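Local atomic coordinates of flocculation protein FLO11 (PDB entry 4UYT), a protein that mediates homotypic cell-cell adhesion of yeast during flocculation, and also contributes to substrate adhesion, invasive growth, pseudohyphae and biofilm formation. Residues I29-T33 and G55-I59; Y32-V36 and D162-F166; I59-L64 and I91-T95; F101-A105 and M116-Q120; F119-Y125 and T142-T148. All coordinates share one frame. Where two conformers were deposited one is given. Numbering follows the deposited sequence.

All five contacts lie in the N-terminal Flo11 domain, a fibronectin type III-like β-sandwich. From the N terminus, contacts 1 and 2 start on overlapping segments that share Tyr-32 and Thr-33. Contact 1 closes first, at the open end of the hairpin made by strands 32-43 and 46-55. Contact 3 then closes the excursion between 59-64 and 91-95, sharing Ile-59 with contact 1. Contact 4 brings strand 96-104 to the loop 116-120, from which contact 5 sets out, pairing 119-125 with 142-148. Contact 2 closes last, over 126 residues; contacts 3, 4 and 5 are nested inside its loop. Contacts 2 and 4 join regions of different sheets, and contact 5 builds one sheet's edge.

Contact 1 (I29-T33 and G55-I59)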
# COMPACT_ATOMS: atom_id res chain seq x y z
N ILE A 29 -0.89 15.87 -5.44
CA ILE A 29 -1.49 14.94 -4.49
C ILE A 29 -0.87 15.19 -3.13
O ILE A 29 0.35 15.31 -3.01
CB ILE A 29 -1.27 13.45 -4.89
CG1 ILE A 29 -1.90 13.15 -6.26
CG2 ILE A 29 -1.87 12.50 -3.86
CD1 ILE A 29 -1.37 11.89 -6.90
N MET A 30 -1.69 15.23 -2.08
CA MET A 30 -1.15 15.33 -0.72
C MET A 30 -0.21 14.16 -0.46
O MET A 30 -0.46 13.04 -0.90
CB MET A 30 -2.28 15.31 0.30
CG MET A 30 -1.80 15.47 1.74
SD MET A 30 -3.13 15.37 2.95
CE MET A 30 -3.51 13.62 2.87
N GLN A 31 0.85 14.40 0.28
CA GLN A 31 1.77 13.34 0.61
C GLN A 31 1.15 12.29 1.53
O GLN A 31 0.50 12.60 2.52
CB GLN A 31 3.02 13.89 1.25
CG GLN A 31 3.86 14.71 0.27
CD GLN A 31 4.94 15.50 0.96
OE1 GLN A 31 5.24 15.31 2.15
NE2 GLN A 31 5.57 16.36 0.20
N TYR A 32 1.39 11.03 1.18
CA TYR A 32 1.08 9.87 2.03
C TYR A 32 2.36 9.06 2.19
O TYR A 32 3.24 9.11 1.34
CB TYR A 32 0.03 8.95 1.38
CG TYR A 32 -1.35 9.54 1.26
CD1 TYR A 32 -1.64 10.50 0.30
CD2 TYR A 32 -2.40 9.06 2.06
CE1 TYR A 32 -2.92 11.01 0.17
CE2 TYR A 32 -3.68 9.57 1.93
CZ TYR A 32 -3.93 10.55 0.98
OH TYR A 32 -5.20 11.05 0.84
N THR A 33 2.38 8.23 3.24
CA THR A 33 3.39 7.24 3.46
C THR A 33 2.75 5.87 3.62
O THR A 33 1.59 5.74 4.02
CB THR A 33 4.26 7.55 4.70
OG1 THR A 33 3.43 7.60 5.86
CG2 THR A 33 5.02 8.88 4.53
N GLY A 55 -1.68 9.83 5.72
CA GLY A 55 -1.65 11.07 4.97
C GLY A 55 -1.03 12.20 5.80
O GLY A 55 -1.10 12.18 7.03
N LYS A 56 -0.46 13.20 5.13
CA LYS A 56 0.21 14.29 5.83
C LYS A 56 -0.74 15.06 6.75
O LYS A 56 -0.38 15.43 7.87
CB LYS A 56 0.85 15.25 4.82
CG LYS A 56 1.73 16.31 5.46
CD LYS A 56 2.76 16.91 4.51
CE LYS A 56 3.65 17.93 5.20
NZ LYS A 56 4.87 18.22 4.38
N GLU A 57 -1.94 15.31 6.23
CA GLU A 57 -3.00 15.95 6.98
C GLU A 57 -4.16 14.99 7.12
O GLU A 57 -4.34 14.07 6.31
CB GLU A 57 -3.49 17.20 6.26
CG GLU A 57 -2.40 18.23 5.93
CD GLU A 57 -1.75 18.84 7.17
OE1 GLU A 57 -2.38 18.87 8.24
OE2 GLU A 57 -0.60 19.31 7.05
N ASN A 58 -4.96 15.23 8.15
CA ASN A 58 -6.12 14.40 8.40
C ASN A 58 -7.27 14.81 7.48
O ASN A 58 -7.66 15.98 7.46
CB ASN A 58 -6.56 14.52 9.85
CG ASN A 58 -7.64 13.52 10.20
OD1 ASN A 58 -7.48 12.34 9.96
ND2 ASN A 58 -8.77 13.99 10.71
N ILE A 59 -7.81 13.85 6.74
CA ILE A 59 -8.97 14.05 5.87
C ILE A 59 -10.11 13.20 6.41
O ILE A 59 -10.02 11.98 6.49
CB ILE A 59 -8.66 13.71 4.41
CG1 ILE A 59 -7.53 14.59 3.90
CG2 ILE A 59 -9.92 13.84 3.55
CD1 ILE A 59 -7.11 14.29 2.48
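Met-30 loses 78 Å² to this contact, more than any other residue, because its extended side chain (chi1 and chi2 both t) reaches across to 55-59. Its SD lies 3.5 Å from Glu-57 N, accepting a weak hydrogen bond (N-H...S 155°), while its CE packs 3.7 Å from Ile-59 CD1 and 3.8 Å from Gly-55 CA. The site is the open end of the β-hairpin formed by strands 32-43 and 46-55: Tyr-32 and Gly-55 are an antiparallel non-hydrogen-bonded pair with CA atoms 4.2 Å apart. A β-carbon on Gly-55 would clash with the methionine methyl, so the missing side chain leaves room for it; Tyr-32 CD2 also approaches, 3.6 Å from Gly-55 CA. Beyond this pair both segments leave the sheet, yet Lys-56 N still donates to Gln-31 O at 2.8 Å. The Lys-56 side chain runs outward beside that of Gln-31, whose NE2 is hydrogen-bonded to Asp-25.

Contact 2 (Y32-V36 and D162-F166); sequences YTLDV and DFPGF
Residues 32-36 are a regular β-strand, phi -100 to -135° and psi 109 to 160°. Segment 162-166 runs nearly the same way, the end-to-end directions differing by 11°: Asp-162 is turned (phi/psi -100/-21), and Phe-163 to Phe-166 are extended (psi 149 to 164°). CA separations are 7.9 Å for Tyr-32 to Asp-162, 6.0 Å for Leu-34 to Phe-163 and 7.4 Å for Val-36 to Phe-166, and the backbones form no direct hydrogen bond or β-bridge. One water links them, donating to Tyr-32 O and Asp-162 O, each 2.7 Å from the water oxygen. This is packing inside a fibronectin type III-like sandwich: strand 32-43, held in its sheet by 46-55, presents one face to the segment leading into strand 166-169 of another sheet. Tyr-32, Leu-34 and Val-36 direct CB toward that segment; Phe-163 (chi1 m, chi2 -52°) and Phe-166 (chi1 m, chi2 82°) answer. Leu-34 (chi1 t, chi2 150°) sets CB 3.6 Å from the Phe-163 centroid, 15° off the normal, and Val-36 (chi1 t) sets CG2 3.8 Å from the Phe-166 centroid, 20° off, both CH-pi contacts. Leu-34 CD2 touches Phe-166 CE1 at 3.8 Å.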
# COMPACT_ATOMS: atom_id res chain seq x y z
N TYR A 32 1.39 11.03 1.18
CA TYR A 32 1.08 9.87 2.03
C TYR A 32 2.36 9.06 2.19
O TYR A 32 3.24 9.11 1.34
CB TYR A 32 0.03 8.95 1.38
CG TYR A 32 -1.35 9.54 1.26
CD1 TYR A 32 -1.64 10.50 0.30
CD2 TYR A 32 -2.40 9.06 2.06
CE1 TYR A 32 -2.92 11.01 0.17
CE2 TYR A 32 -3.68 9.57 1.93
CZ TYR A 32 -3.93 10.55 0.98
OH TYR A 32 -5.20 11.05 0.84
N THR A 33 2.38 8.23 3.24
CA THR A 33 3.39 7.24 3.46
C THR A 33 2.75 5.87 3.62
O THR A 33 1.59 5.74 4.02
CB THR A 33 4.26 7.55 4.70
OG1 THR A 33 3.43 7.60 5.86
CG2 THR A 33 5.02 8.88 4.53
N LEU A 34 3.54 4.84 3.37
CA LEU A 34 3.14 3.45 3.55
C LEU A 34 4.24 2.71 4.24
O LEU A 34 5.40 2.84 3.85
CB LEU A 34 2.78 2.81 2.19
CG LEU A 34 2.32 1.35 2.25
CD1 LEU A 34 1.34 1.04 1.11
CD2 LEU A 34 3.46 0.34 2.22
N ASP A 35 3.88 1.90 5.24
CA ASP A 35 4.79 0.97 5.87
C ASP A 35 4.14 -0.42 5.86
O ASP A 35 2.95 -0.56 5.97
CB ASP A 35 5.08 1.41 7.31
CG ASP A 35 6.28 0.74 7.91
OD1 ASP A 35 7.08 0.13 7.18
OD2 ASP A 35 6.44 0.91 9.14
N VAL A 36 4.97 -1.42 5.76
CA VAL A 36 4.55 -2.84 5.90
C VAL A 36 4.92 -3.23 7.32
O VAL A 36 6.10 -3.31 7.66
CB VAL A 36 5.21 -3.74 4.85
CG1 VAL A 36 4.79 -5.19 5.12
CG2 VAL A 36 4.84 -3.31 3.44
N ASP A 162 5.10 6.21 -5.46
CA ASP A 162 4.75 7.01 -4.32
C ASP A 162 5.17 6.44 -2.98
O ASP A 162 5.26 7.19 -1.99
CB ASP A 162 3.24 7.23 -4.36
CG ASP A 162 2.83 7.77 -5.71
OD1 ASP A 162 3.21 8.93 -6.02
OD2 ASP A 162 2.23 6.99 -6.48
N PHE A 163 5.40 5.13 -2.95
CA PHE A 163 5.73 4.43 -1.74
C PHE A 163 6.87 3.47 -2.03
O PHE A 163 6.94 2.95 -3.14
CB PHE A 163 4.56 3.54 -1.28
CG PHE A 163 3.26 4.23 -1.01
CD1 PHE A 163 3.20 5.33 -0.17
CD2 PHE A 163 2.08 3.69 -1.50
CE1 PHE A 163 1.96 5.86 0.16
CE2 PHE A 163 0.86 4.21 -1.16
CZ PHE A 163 0.81 5.31 -0.35
N PRO A 164 7.73 3.20 -1.05
CA PRO A 164 8.77 2.22 -1.26
C PRO A 164 8.23 0.82 -1.50
O PRO A 164 7.14 0.45 -1.09
CB PRO A 164 9.57 2.26 0.07
CG PRO A 164 8.68 2.91 1.07
CD PRO A 164 7.74 3.77 0.31
N GLY A 165 9.04 0.04 -2.20
CA GLY A 165 8.93 -1.41 -2.11
C GLY A 165 9.58 -1.95 -0.86
O GLY A 165 10.36 -1.25 -0.17
N PHE A 166 9.26 -3.20 -0.52
CA PHE A 166 9.70 -3.88 0.69
C PHE A 166 10.12 -5.28 0.34
O PHE A 166 9.65 -5.86 -0.65
CB PHE A 166 8.58 -3.93 1.73
CG PHE A 166 8.27 -2.60 2.31
CD1 PHE A 166 7.43 -1.71 1.64
CD2 PHE A 166 8.81 -2.22 3.55
CE1 PHE A 166 7.20 -0.45 2.18
CE2 PHE A 166 8.54 -0.96 4.09
CZ PHE A 166 7.73 -0.10 3.40
O HOH W 1 5.62 8.05 0.55

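Contact 3 (I59-L64 and I91-T95); sequences IDLKYL and IDNPT
Two loops run side by side in opposite senses, Ile-59 facing Thr-95 (CA atoms 5.9 Å apart) and Leu-61 facing Asn-93 (5.4 Å between CA atoms). The first makes a 3-10 turn at 61-63, closed by Tyr-63 N to Asp-60 O at 3.1 Å and Leu-64 N to Leu-61 O at 3.0 Å. At its start Asp-60 (chi1 t) brings OD2 2.9 Å from Lys-62 N, an Asx turn. The second loop has its own Asx turn: Asn-93 (chi1 t, chi2 -17°) offers OD1 to Thr-95 N and Thr-95 OG1, both at 2.8 Å. With chi1 p, Thr-95 OG1 donates to that oxygen and accepts from Ile-59 N at 3.0 Å and 169°, the one direct hydrogen bond between the two segments. In the fibronectin type III-like sandwich these connections lead into strands 64-70 and 96-104, which belong to different sheets. Ile-59 (chi1 m, chi2 t) packs its CB 3.7 Å from Thr-95 CG2. Pro-94, C-gamma endo, has CD 3.4 Å from Ile-59 O and CB 4.0 Å from Leu-64 CD2. Leu-61 and Leu-64 share one rotamer (chi1 t, chi2 p); Leu-61 CD1 reaches Pro-94 CD at 4.0 Å. Ile-91 has chi1 p and an off-well chi2 of 107°, its CD1 lying 4.2 Å from Leu-61 CD1 and 4.0 Å from Leu-64 CD2. A water accepts from Leu-61 N at 3.3 Å and donates to Asp-92 O at 2.8 Å.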
# COMPACT_ATOMS: atom_id res chain seq x y z
N ILE A 59 -7.81 13.85 6.74
CA ILE A 59 -8.97 14.05 5.87
C ILE A 59 -10.11 13.20 6.41
O ILE A 59 -10.02 11.98 6.49
CB ILE A 59 -8.66 13.71 4.41
CG1 ILE A 59 -7.53 14.59 3.90
CG2 ILE A 59 -9.92 13.84 3.55
CD1 ILE A 59 -7.11 14.29 2.48
N ASP A 60 -11.18 13.88 6.77
CA ASP A 60 -12.34 13.20 7.31
C ASP A 60 -12.90 12.16 6.35
O ASP A 60 -12.93 12.37 5.14
CB ASP A 60 -13.44 14.20 7.65
CG ASP A 60 -14.52 13.59 8.52
OD1 ASP A 60 -14.37 13.63 9.75
OD2 ASP A 60 -15.51 13.06 7.97
N LEU A 61 -13.40 11.06 6.91
CA LEU A 61 -13.99 10.00 6.11
C LEU A 61 -15.12 10.48 5.18
O LEU A 61 -15.36 9.89 4.14
CB LEU A 61 -14.51 8.88 7.03
CG LEU A 61 -15.00 7.60 6.33
CD1 LEU A 61 -13.89 6.91 5.55
CD2 LEU A 61 -15.61 6.62 7.34
N LYS A 62 -15.80 11.56 5.55
CA LYS A 62 -16.94 12.02 4.76
C LYS A 62 -16.54 12.41 3.34
O LYS A 62 -17.37 12.36 2.42
CB LYS A 62 -17.64 13.20 5.44
CG LYS A 62 -16.91 14.52 5.34
CD LYS A 62 -17.52 15.56 6.26
CE LYS A 62 -16.86 16.90 6.05
NZ LYS A 62 -17.37 17.90 7.03
N TYR A 63 -15.28 12.79 3.14
CA TYR A 63 -14.82 13.18 1.81
C TYR A 63 -14.58 11.99 0.87
O TYR A 63 -14.41 12.17 -0.33
CB TYR A 63 -13.53 13.98 1.91
CG TYR A 63 -13.63 15.30 2.64
CD1 TYR A 63 -14.20 16.41 2.02
CD2 TYR A 63 -13.18 15.43 3.94
CE1 TYR A 63 -14.30 17.62 2.68
CE2 TYR A 63 -13.28 16.64 4.61
CZ TYR A 63 -13.84 17.73 3.97
OH TYR A 63 -13.94 18.92 4.65
N LEU A 64 -14.52 10.78 1.44
CA LEU A 64 -14.16 9.58 0.69
C LEU A 64 -15.34 8.90 0.01
O LEU A 64 -16.37 8.65 0.63
CB LEU A 64 -13.49 8.59 1.63
CG LEU A 64 -12.86 7.37 0.96
CD1 LEU A 64 -11.63 7.75 0.14
CD2 LEU A 64 -12.49 6.34 2.00
N ILE A 91 -12.24 0.55 6.63
CA ILE A 91 -11.39 1.57 7.20
C ILE A 91 -12.26 2.73 7.62
O ILE A 91 -13.31 2.96 7.04
CB ILE A 91 -10.30 2.05 6.22
CG1 ILE A 91 -10.89 2.69 4.94
CG2 ILE A 91 -9.40 0.90 5.85
CD1 ILE A 91 -10.73 4.19 4.91
N ASP A 92 -11.78 3.46 8.62
CA ASP A 92 -12.50 4.64 9.08
C ASP A 92 -11.78 5.96 8.91
O ASP A 92 -12.33 6.98 9.29
CB ASP A 92 -12.97 4.47 10.53
CG ASP A 92 -11.84 4.39 11.53
OD1 ASP A 92 -10.65 4.58 11.17
OD2 ASP A 92 -12.16 4.16 12.71
N ASN A 93 -10.59 5.96 8.33
CA ASN A 93 -9.82 7.20 8.16
C ASN A 93 -8.94 6.99 6.93
O ASN A 93 -8.02 6.22 7.00
CB ASN A 93 -9.00 7.50 9.40
CG ASN A 93 -8.22 8.78 9.28
OD1 ASN A 93 -8.04 9.32 8.18
ND2 ASN A 93 -7.74 9.28 10.42
N PRO A 94 -9.23 7.66 5.81
CA PRO A 94 -8.46 7.43 4.58
C PRO A 94 -7.04 7.99 4.69
O PRO A 94 -6.24 7.76 3.79
CB PRO A 94 -9.27 8.16 3.51
CG PRO A 94 -9.94 9.26 4.26
CD PRO A 94 -10.26 8.69 5.62
N THR A 95 -6.75 8.74 5.75
CA THR A 95 -5.43 9.28 6.00
C THR A 95 -4.74 8.62 7.21
O THR A 95 -3.67 9.07 7.59
CB THR A 95 -5.45 10.82 6.12
OG1 THR A 95 -6.37 11.25 7.13
CG2 THR A 95 -5.85 11.41 4.79
O HOH W 2 -12.16 9.79 9.66

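Contact 4 (F101-A105 and M116-Q120)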
# COMPACT_ATOMS: atom_id res chain seq x y z
N PHE A 101 -3.83 -8.35 3.74
CA PHE A 101 -4.19 -9.08 2.54
C PHE A 101 -3.03 -9.97 2.18
O PHE A 101 -1.97 -9.88 2.75
CB PHE A 101 -4.59 -8.16 1.38
CG PHE A 101 -3.52 -7.18 0.98
CD1 PHE A 101 -3.33 -5.98 1.68
CD2 PHE A 101 -2.70 -7.43 -0.11
CE1 PHE A 101 -2.35 -5.09 1.31
CE2 PHE A 101 -1.73 -6.52 -0.48
CZ PHE A 101 -1.56 -5.36 0.24
N GLU A 102 -3.28 -10.88 1.23
CA GLU A 102 -2.27 -11.85 0.82
C GLU A 102 -1.63 -11.46 -0.53
O GLU A 102 -2.27 -10.96 -1.45
CB GLU A 102 -2.86 -13.25 0.75
CG GLU A 102 -3.18 -13.80 2.13
CD GLU A 102 -3.84 -15.16 2.08
OE1 GLU A 102 -4.67 -15.44 1.20
OE2 GLU A 102 -3.57 -15.97 2.94
N VAL A 103 -0.33 -11.76 -0.60
CA VAL A 103 0.44 -11.55 -1.80
C VAL A 103 1.23 -12.82 -2.09
O VAL A 103 1.57 -13.57 -1.18
CB VAL A 103 1.40 -10.35 -1.69
CG1 VAL A 103 0.63 -9.07 -1.48
CG2 VAL A 103 2.44 -10.57 -0.59
N TYR A 104 1.57 -12.99 -3.37
CA TYR A 104 2.54 -13.98 -3.77
C TYR A 104 3.85 -13.24 -4.01
O TYR A 104 3.94 -12.37 -4.88
CB TYR A 104 2.12 -14.67 -5.07
CG TYR A 104 0.73 -15.25 -5.11
CD1 TYR A 104 0.19 -15.98 -4.05
CD2 TYR A 104 -0.04 -15.11 -6.27
CE1 TYR A 104 -1.07 -16.54 -4.13
CE2 TYR A 104 -1.30 -15.66 -6.34
CZ TYR A 104 -1.82 -16.37 -5.28
OH TYR A 104 -3.07 -16.90 -5.41
N ALA A 105 4.85 -13.52 -3.18
CA ALA A 105 6.16 -12.81 -3.25
C ALA A 105 7.19 -13.80 -3.70
O ALA A 105 7.47 -14.76 -2.98
CB ALA A 105 6.52 -12.20 -1.90
N MET A 116 8.22 -7.89 -2.01
CA MET A 116 6.80 -7.67 -2.14
C MET A 116 6.45 -7.38 -3.60
O MET A 116 7.09 -6.53 -4.21
CB MET A 116 6.44 -6.46 -1.30
CG MET A 116 4.97 -6.13 -1.22
SD MET A 116 4.68 -4.65 -0.24
CE MET A 116 5.06 -3.39 -1.44
N PRO A 117 5.41 -8.00 -4.16
CA PRO A 117 4.95 -7.58 -5.50
C PRO A 117 4.27 -6.24 -5.36
O PRO A 117 3.50 -6.04 -4.40
CB PRO A 117 3.96 -8.70 -5.88
CG PRO A 117 3.41 -9.20 -4.55
CD PRO A 117 4.56 -9.06 -3.57
N ASN A 118 4.52 -5.32 -6.27
CA ASN A 118 4.02 -3.97 -6.13
C ASN A 118 2.54 -3.91 -6.49
O ASN A 118 1.99 -4.70 -7.24
CB ASN A 118 4.88 -3.03 -6.95
CG ASN A 118 6.26 -2.89 -6.37
OD1 ASN A 118 7.29 -3.05 -7.09
ND2 ASN A 118 6.34 -2.63 -5.11
N PHE A 119 1.91 -2.89 -5.95
CA PHE A 119 0.49 -2.69 -6.10
C PHE A 119 0.22 -1.19 -6.08
O PHE A 119 1.12 -0.38 -5.88
CB PHE A 119 -0.31 -3.46 -5.01
CG PHE A 119 0.09 -3.09 -3.60
CD1 PHE A 119 -0.44 -2.00 -2.97
CD2 PHE A 119 1.00 -3.86 -2.89
CE1 PHE A 119 -0.06 -1.65 -1.68
CE2 PHE A 119 1.39 -3.54 -1.60
CZ PHE A 119 0.84 -2.42 -1.01
N GLN A 120 -1.04 -0.84 -6.27
CA GLN A 120 -1.47 0.54 -6.18
C GLN A 120 -2.65 0.64 -5.25
O GLN A 120 -3.37 -0.33 -5.02
CB GLN A 120 -1.83 1.11 -7.56
CG GLN A 120 -0.72 0.94 -8.58
CD GLN A 120 -0.73 -0.44 -9.18
OE1 GLN A 120 -1.78 -0.93 -9.60
NE2 GLN A 120 0.43 -1.11 -9.21
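This is a buried, apolar contact in the interior of the β-sandwich, where the end of strand 96-104, an outermost strand of one sheet of the fibronectin type III-like fold, faces the connection between strands 113-115 and 120-125 of two other sheets. The side-chain contacts between the two segments are apolar throughout: 239 Å² is buried in all, about 140 Å² of it on Phe-101, Phe-119 and Pro-117. Phe-101 and Phe-119 form a T-shaped stack, centroids 5.4 Å apart and planes at 89°, in which the edge of Phe-101 points at the face of Phe-119; Phe-101 CZ comes 3.9 Å from Phe-119 CE2. Both residues have chi1 p, and their CB atoms point toward the opposite segment. Ile-69 of strand 64-70 touches both side chains, and Leu-34 packs on Phe-119. Nearer the strand end, Pro-117 loses 62 Å², the largest share of any residue here. Its ring sits against Val-103, with Val-103 CB 3.7 Å from Pro-117 CG, and Ala-105 CB lies 4.1 Å from Pro-117 CD. The tightest approach involves the backbone, Tyr-104 O standing 3.2 Å from Pro-117 CG.

Contact 5 (F119-Y125 and T142-T148)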
# COMPACT_ATOMS: atom_id res chain seq x y z
N PHE A 119 1.91 -2.89 -5.95
CA PHE A 119 0.49 -2.69 -6.10
C PHE A 119 0.22 -1.19 -6.08
O PHE A 119 1.12 -0.38 -5.88
CB PHE A 119 -0.31 -3.46 -5.01
CG PHE A 119 0.09 -3.09 -3.60
CD1 PHE A 119 -0.44 -2.00 -2.97
CD2 PHE A 119 1.00 -3.86 -2.89
CE1 PHE A 119 -0.06 -1.65 -1.68
CE2 PHE A 119 1.39 -3.54 -1.60
CZ PHE A 119 0.84 -2.42 -1.01
N GLN A 120 -1.04 -0.84 -6.27
CA GLN A 120 -1.47 0.54 -6.18
C GLN A 120 -2.65 0.64 -5.25
O GLN A 120 -3.37 -0.33 -5.02
CB GLN A 120 -1.83 1.11 -7.56
CG GLN A 120 -0.72 0.94 -8.58
CD GLN A 120 -0.73 -0.44 -9.18
OE1 GLN A 120 -1.78 -0.93 -9.60
NE2 GLN A 120 0.43 -1.11 -9.21
N ILE A 121 -2.83 1.84 -4.72
CA ILE A 121 -3.98 2.16 -3.91
C ILE A 121 -4.73 3.28 -4.63
O ILE A 121 -4.16 4.35 -4.88
CB ILE A 121 -3.61 2.54 -2.47
CG1 ILE A 121 -2.72 1.45 -1.83
CG2 ILE A 121 -4.88 2.76 -1.67
CD1 ILE A 121 -2.37 1.72 -0.39
N GLN A 122 -5.99 2.99 -4.97
CA GLN A 122 -6.81 3.90 -5.75
C GLN A 122 -7.74 4.61 -4.78
O GLN A 122 -8.60 3.99 -4.13
CB GLN A 122 -7.60 3.11 -6.79
CG GLN A 122 -8.53 3.91 -7.67
CD GLN A 122 -9.40 3.00 -8.51
OE1 GLN A 122 -8.91 2.16 -9.25
NE2 GLN A 122 -10.71 3.14 -8.36
N PHE A 123 -7.58 5.94 -4.73
CA PHE A 123 -8.40 6.80 -3.90
C PHE A 123 -9.38 7.56 -4.79
O PHE A 123 -8.99 8.11 -5.83
CB PHE A 123 -7.53 7.87 -3.23
CG PHE A 123 -6.61 7.36 -2.13
CD1 PHE A 123 -5.44 6.68 -2.44
CD2 PHE A 123 -6.87 7.65 -0.80
CE1 PHE A 123 -4.59 6.25 -1.43
CE2 PHE A 123 -6.00 7.26 0.21
CZ PHE A 123 -4.86 6.58 -0.11
N GLU A 124 -10.62 7.64 -4.35
CA GLU A 124 -11.59 8.54 -4.97
C GLU A 124 -12.23 9.32 -3.86
O GLU A 124 -13.04 8.79 -3.09
CB GLU A 124 -12.66 7.77 -5.76
CG GLU A 124 -12.16 7.04 -6.99
CD GLU A 124 -13.26 6.29 -7.74
OE1 GLU A 124 -14.44 6.32 -7.34
OE2 GLU A 124 -12.92 5.65 -8.76
N TYR A 125 -11.91 10.61 -3.81
CA TYR A 125 -12.57 11.55 -2.94
C TYR A 125 -13.55 12.41 -3.74
O TYR A 125 -13.39 12.62 -4.95
CB TYR A 125 -11.55 12.48 -2.30
CG TYR A 125 -10.56 11.84 -1.33
CD1 TYR A 125 -10.89 11.68 0.01
CD2 TYR A 125 -9.26 11.53 -1.73
CE1 TYR A 125 -9.99 11.16 0.93
CE2 TYR A 125 -8.35 11.03 -0.81
CZ TYR A 125 -8.70 10.85 0.52
OH TYR A 125 -7.82 10.40 1.48
N THR A 142 -8.14 14.92 -6.22
CA THR A 142 -9.16 14.16 -5.52
C THR A 142 -9.31 12.69 -5.89
O THR A 142 -9.76 11.91 -5.07
CB THR A 142 -10.54 14.83 -5.66
OG1 THR A 142 -10.82 15.03 -7.05
CG2 THR A 142 -10.56 16.18 -4.95
N SER A 143 -8.94 12.32 -7.11
CA SER A 143 -8.91 10.93 -7.54
C SER A 143 -7.51 10.64 -8.05
O SER A 143 -6.99 11.34 -8.92
CB SER A 143 -9.94 10.65 -8.63
OG SER A 143 -11.25 10.54 -8.09
N PHE A 144 -6.89 9.61 -7.51
CA PHE A 144 -5.52 9.29 -7.84
C PHE A 144 -5.19 7.90 -7.37
O PHE A 144 -5.89 7.31 -6.54
CB PHE A 144 -4.57 10.32 -7.18
CG PHE A 144 -4.73 10.42 -5.68
CD1 PHE A 144 -4.03 9.59 -4.81
CD2 PHE A 144 -5.56 11.37 -5.13
CE1 PHE A 144 -4.19 9.69 -3.42
CE2 PHE A 144 -5.72 11.48 -3.76
CZ PHE A 144 -5.04 10.63 -2.90
N ASP A 145 -4.13 7.38 -7.95
CA ASP A 145 -3.57 6.09 -7.57
C ASP A 145 -2.19 6.33 -7.01
O ASP A 145 -1.43 7.10 -7.61
CB ASP A 145 -3.43 5.18 -8.79
CG ASP A 145 -4.76 4.75 -9.38
OD1 ASP A 145 -5.83 4.93 -8.77
OD2 ASP A 145 -4.71 4.18 -10.48
N LEU A 146 -1.84 5.69 -5.91
CA LEU A 146 -0.52 5.72 -5.31
C LEU A 146 0.08 4.34 -5.45
O LEU A 146 -0.52 3.34 -5.06
CB LEU A 146 -0.58 6.10 -3.85
CG LEU A 146 -1.15 7.49 -3.58
CD1 LEU A 146 -1.10 7.78 -2.09
CD2 LEU A 146 -0.46 8.59 -4.38
N SER A 147 1.28 4.30 -6.00
CA SER A 147 1.92 3.04 -6.31
C SER A 147 3.12 2.75 -5.42
O SER A 147 3.81 3.66 -4.97
CB SER A 147 2.38 3.06 -7.75
OG SER A 147 3.36 4.06 -7.91
N THR A 148 3.42 1.46 -5.24
CA THR A 148 4.60 1.05 -4.51
C THR A 148 5.71 0.66 -5.49
O THR A 148 5.45 0.21 -6.61
CB THR A 148 4.34 -0.17 -3.58
OG1 THR A 148 4.05 -1.34 -4.35
CG2 THR A 148 3.19 0.06 -2.65
O HOH W 3 3.28 -0.16 -8.50
O HOH W 4 -7.20 3.14 -10.85
O HOH W 5 -12.40 12.84 -7.47
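Seven hydrogen bonds join these two segments, six of them between backbone atoms. Ile-121 and Leu-146 bond in both directions (Ile-121 N to Leu-146 O 2.8 Å, Leu-146 N to Ile-121 O 2.9 Å), as do Phe-123 and Phe-144 (Phe-123 N to Phe-144 O 2.8 Å, Phe-144 N to Phe-123 O 3.1 Å). Tyr-125 N to Thr-142 O at 2.8 Å and Thr-148 N to Phe-119 O at 3.0 Å end the ladder, and Phe-119 N donates to Thr-148 OG1 at 3.1 Å, an oxygen also hydrogen-bonded to Asn-118 ND2. The strand axes, 4.4 Å apart at 161°, confirm an antiparallel pair, with 143-147 an outermost strand of its sheet. The face of Gln-120, Gln-122, Glu-124, Ser-143, Asp-145 and Ser-147 is polar; one water donates to Gln-122 OE1 at 2.5 Å and to Asp-145 OD2 at 2.7 Å. On the other face the Phe-123 and Phe-144 rings are near parallel (20°, centroids 4.8 Å) but barely overlap; Phe-123 CB makes a CH-pi contact 3.9 Å from the Phe-144 centroid, and Phe-144 CZ lies over the Phe-123 ring. Phe-123 CE1 meets Leu-146 CD1 at 3.9 Å, and Thr-148 CG2 lies over the Phe-119 ring. A hydrated polar face and an aromatic, aliphatic one imply an amphipathic ribbon, its apolar side packed into the sandwich against Tyr-32 and Leu-34.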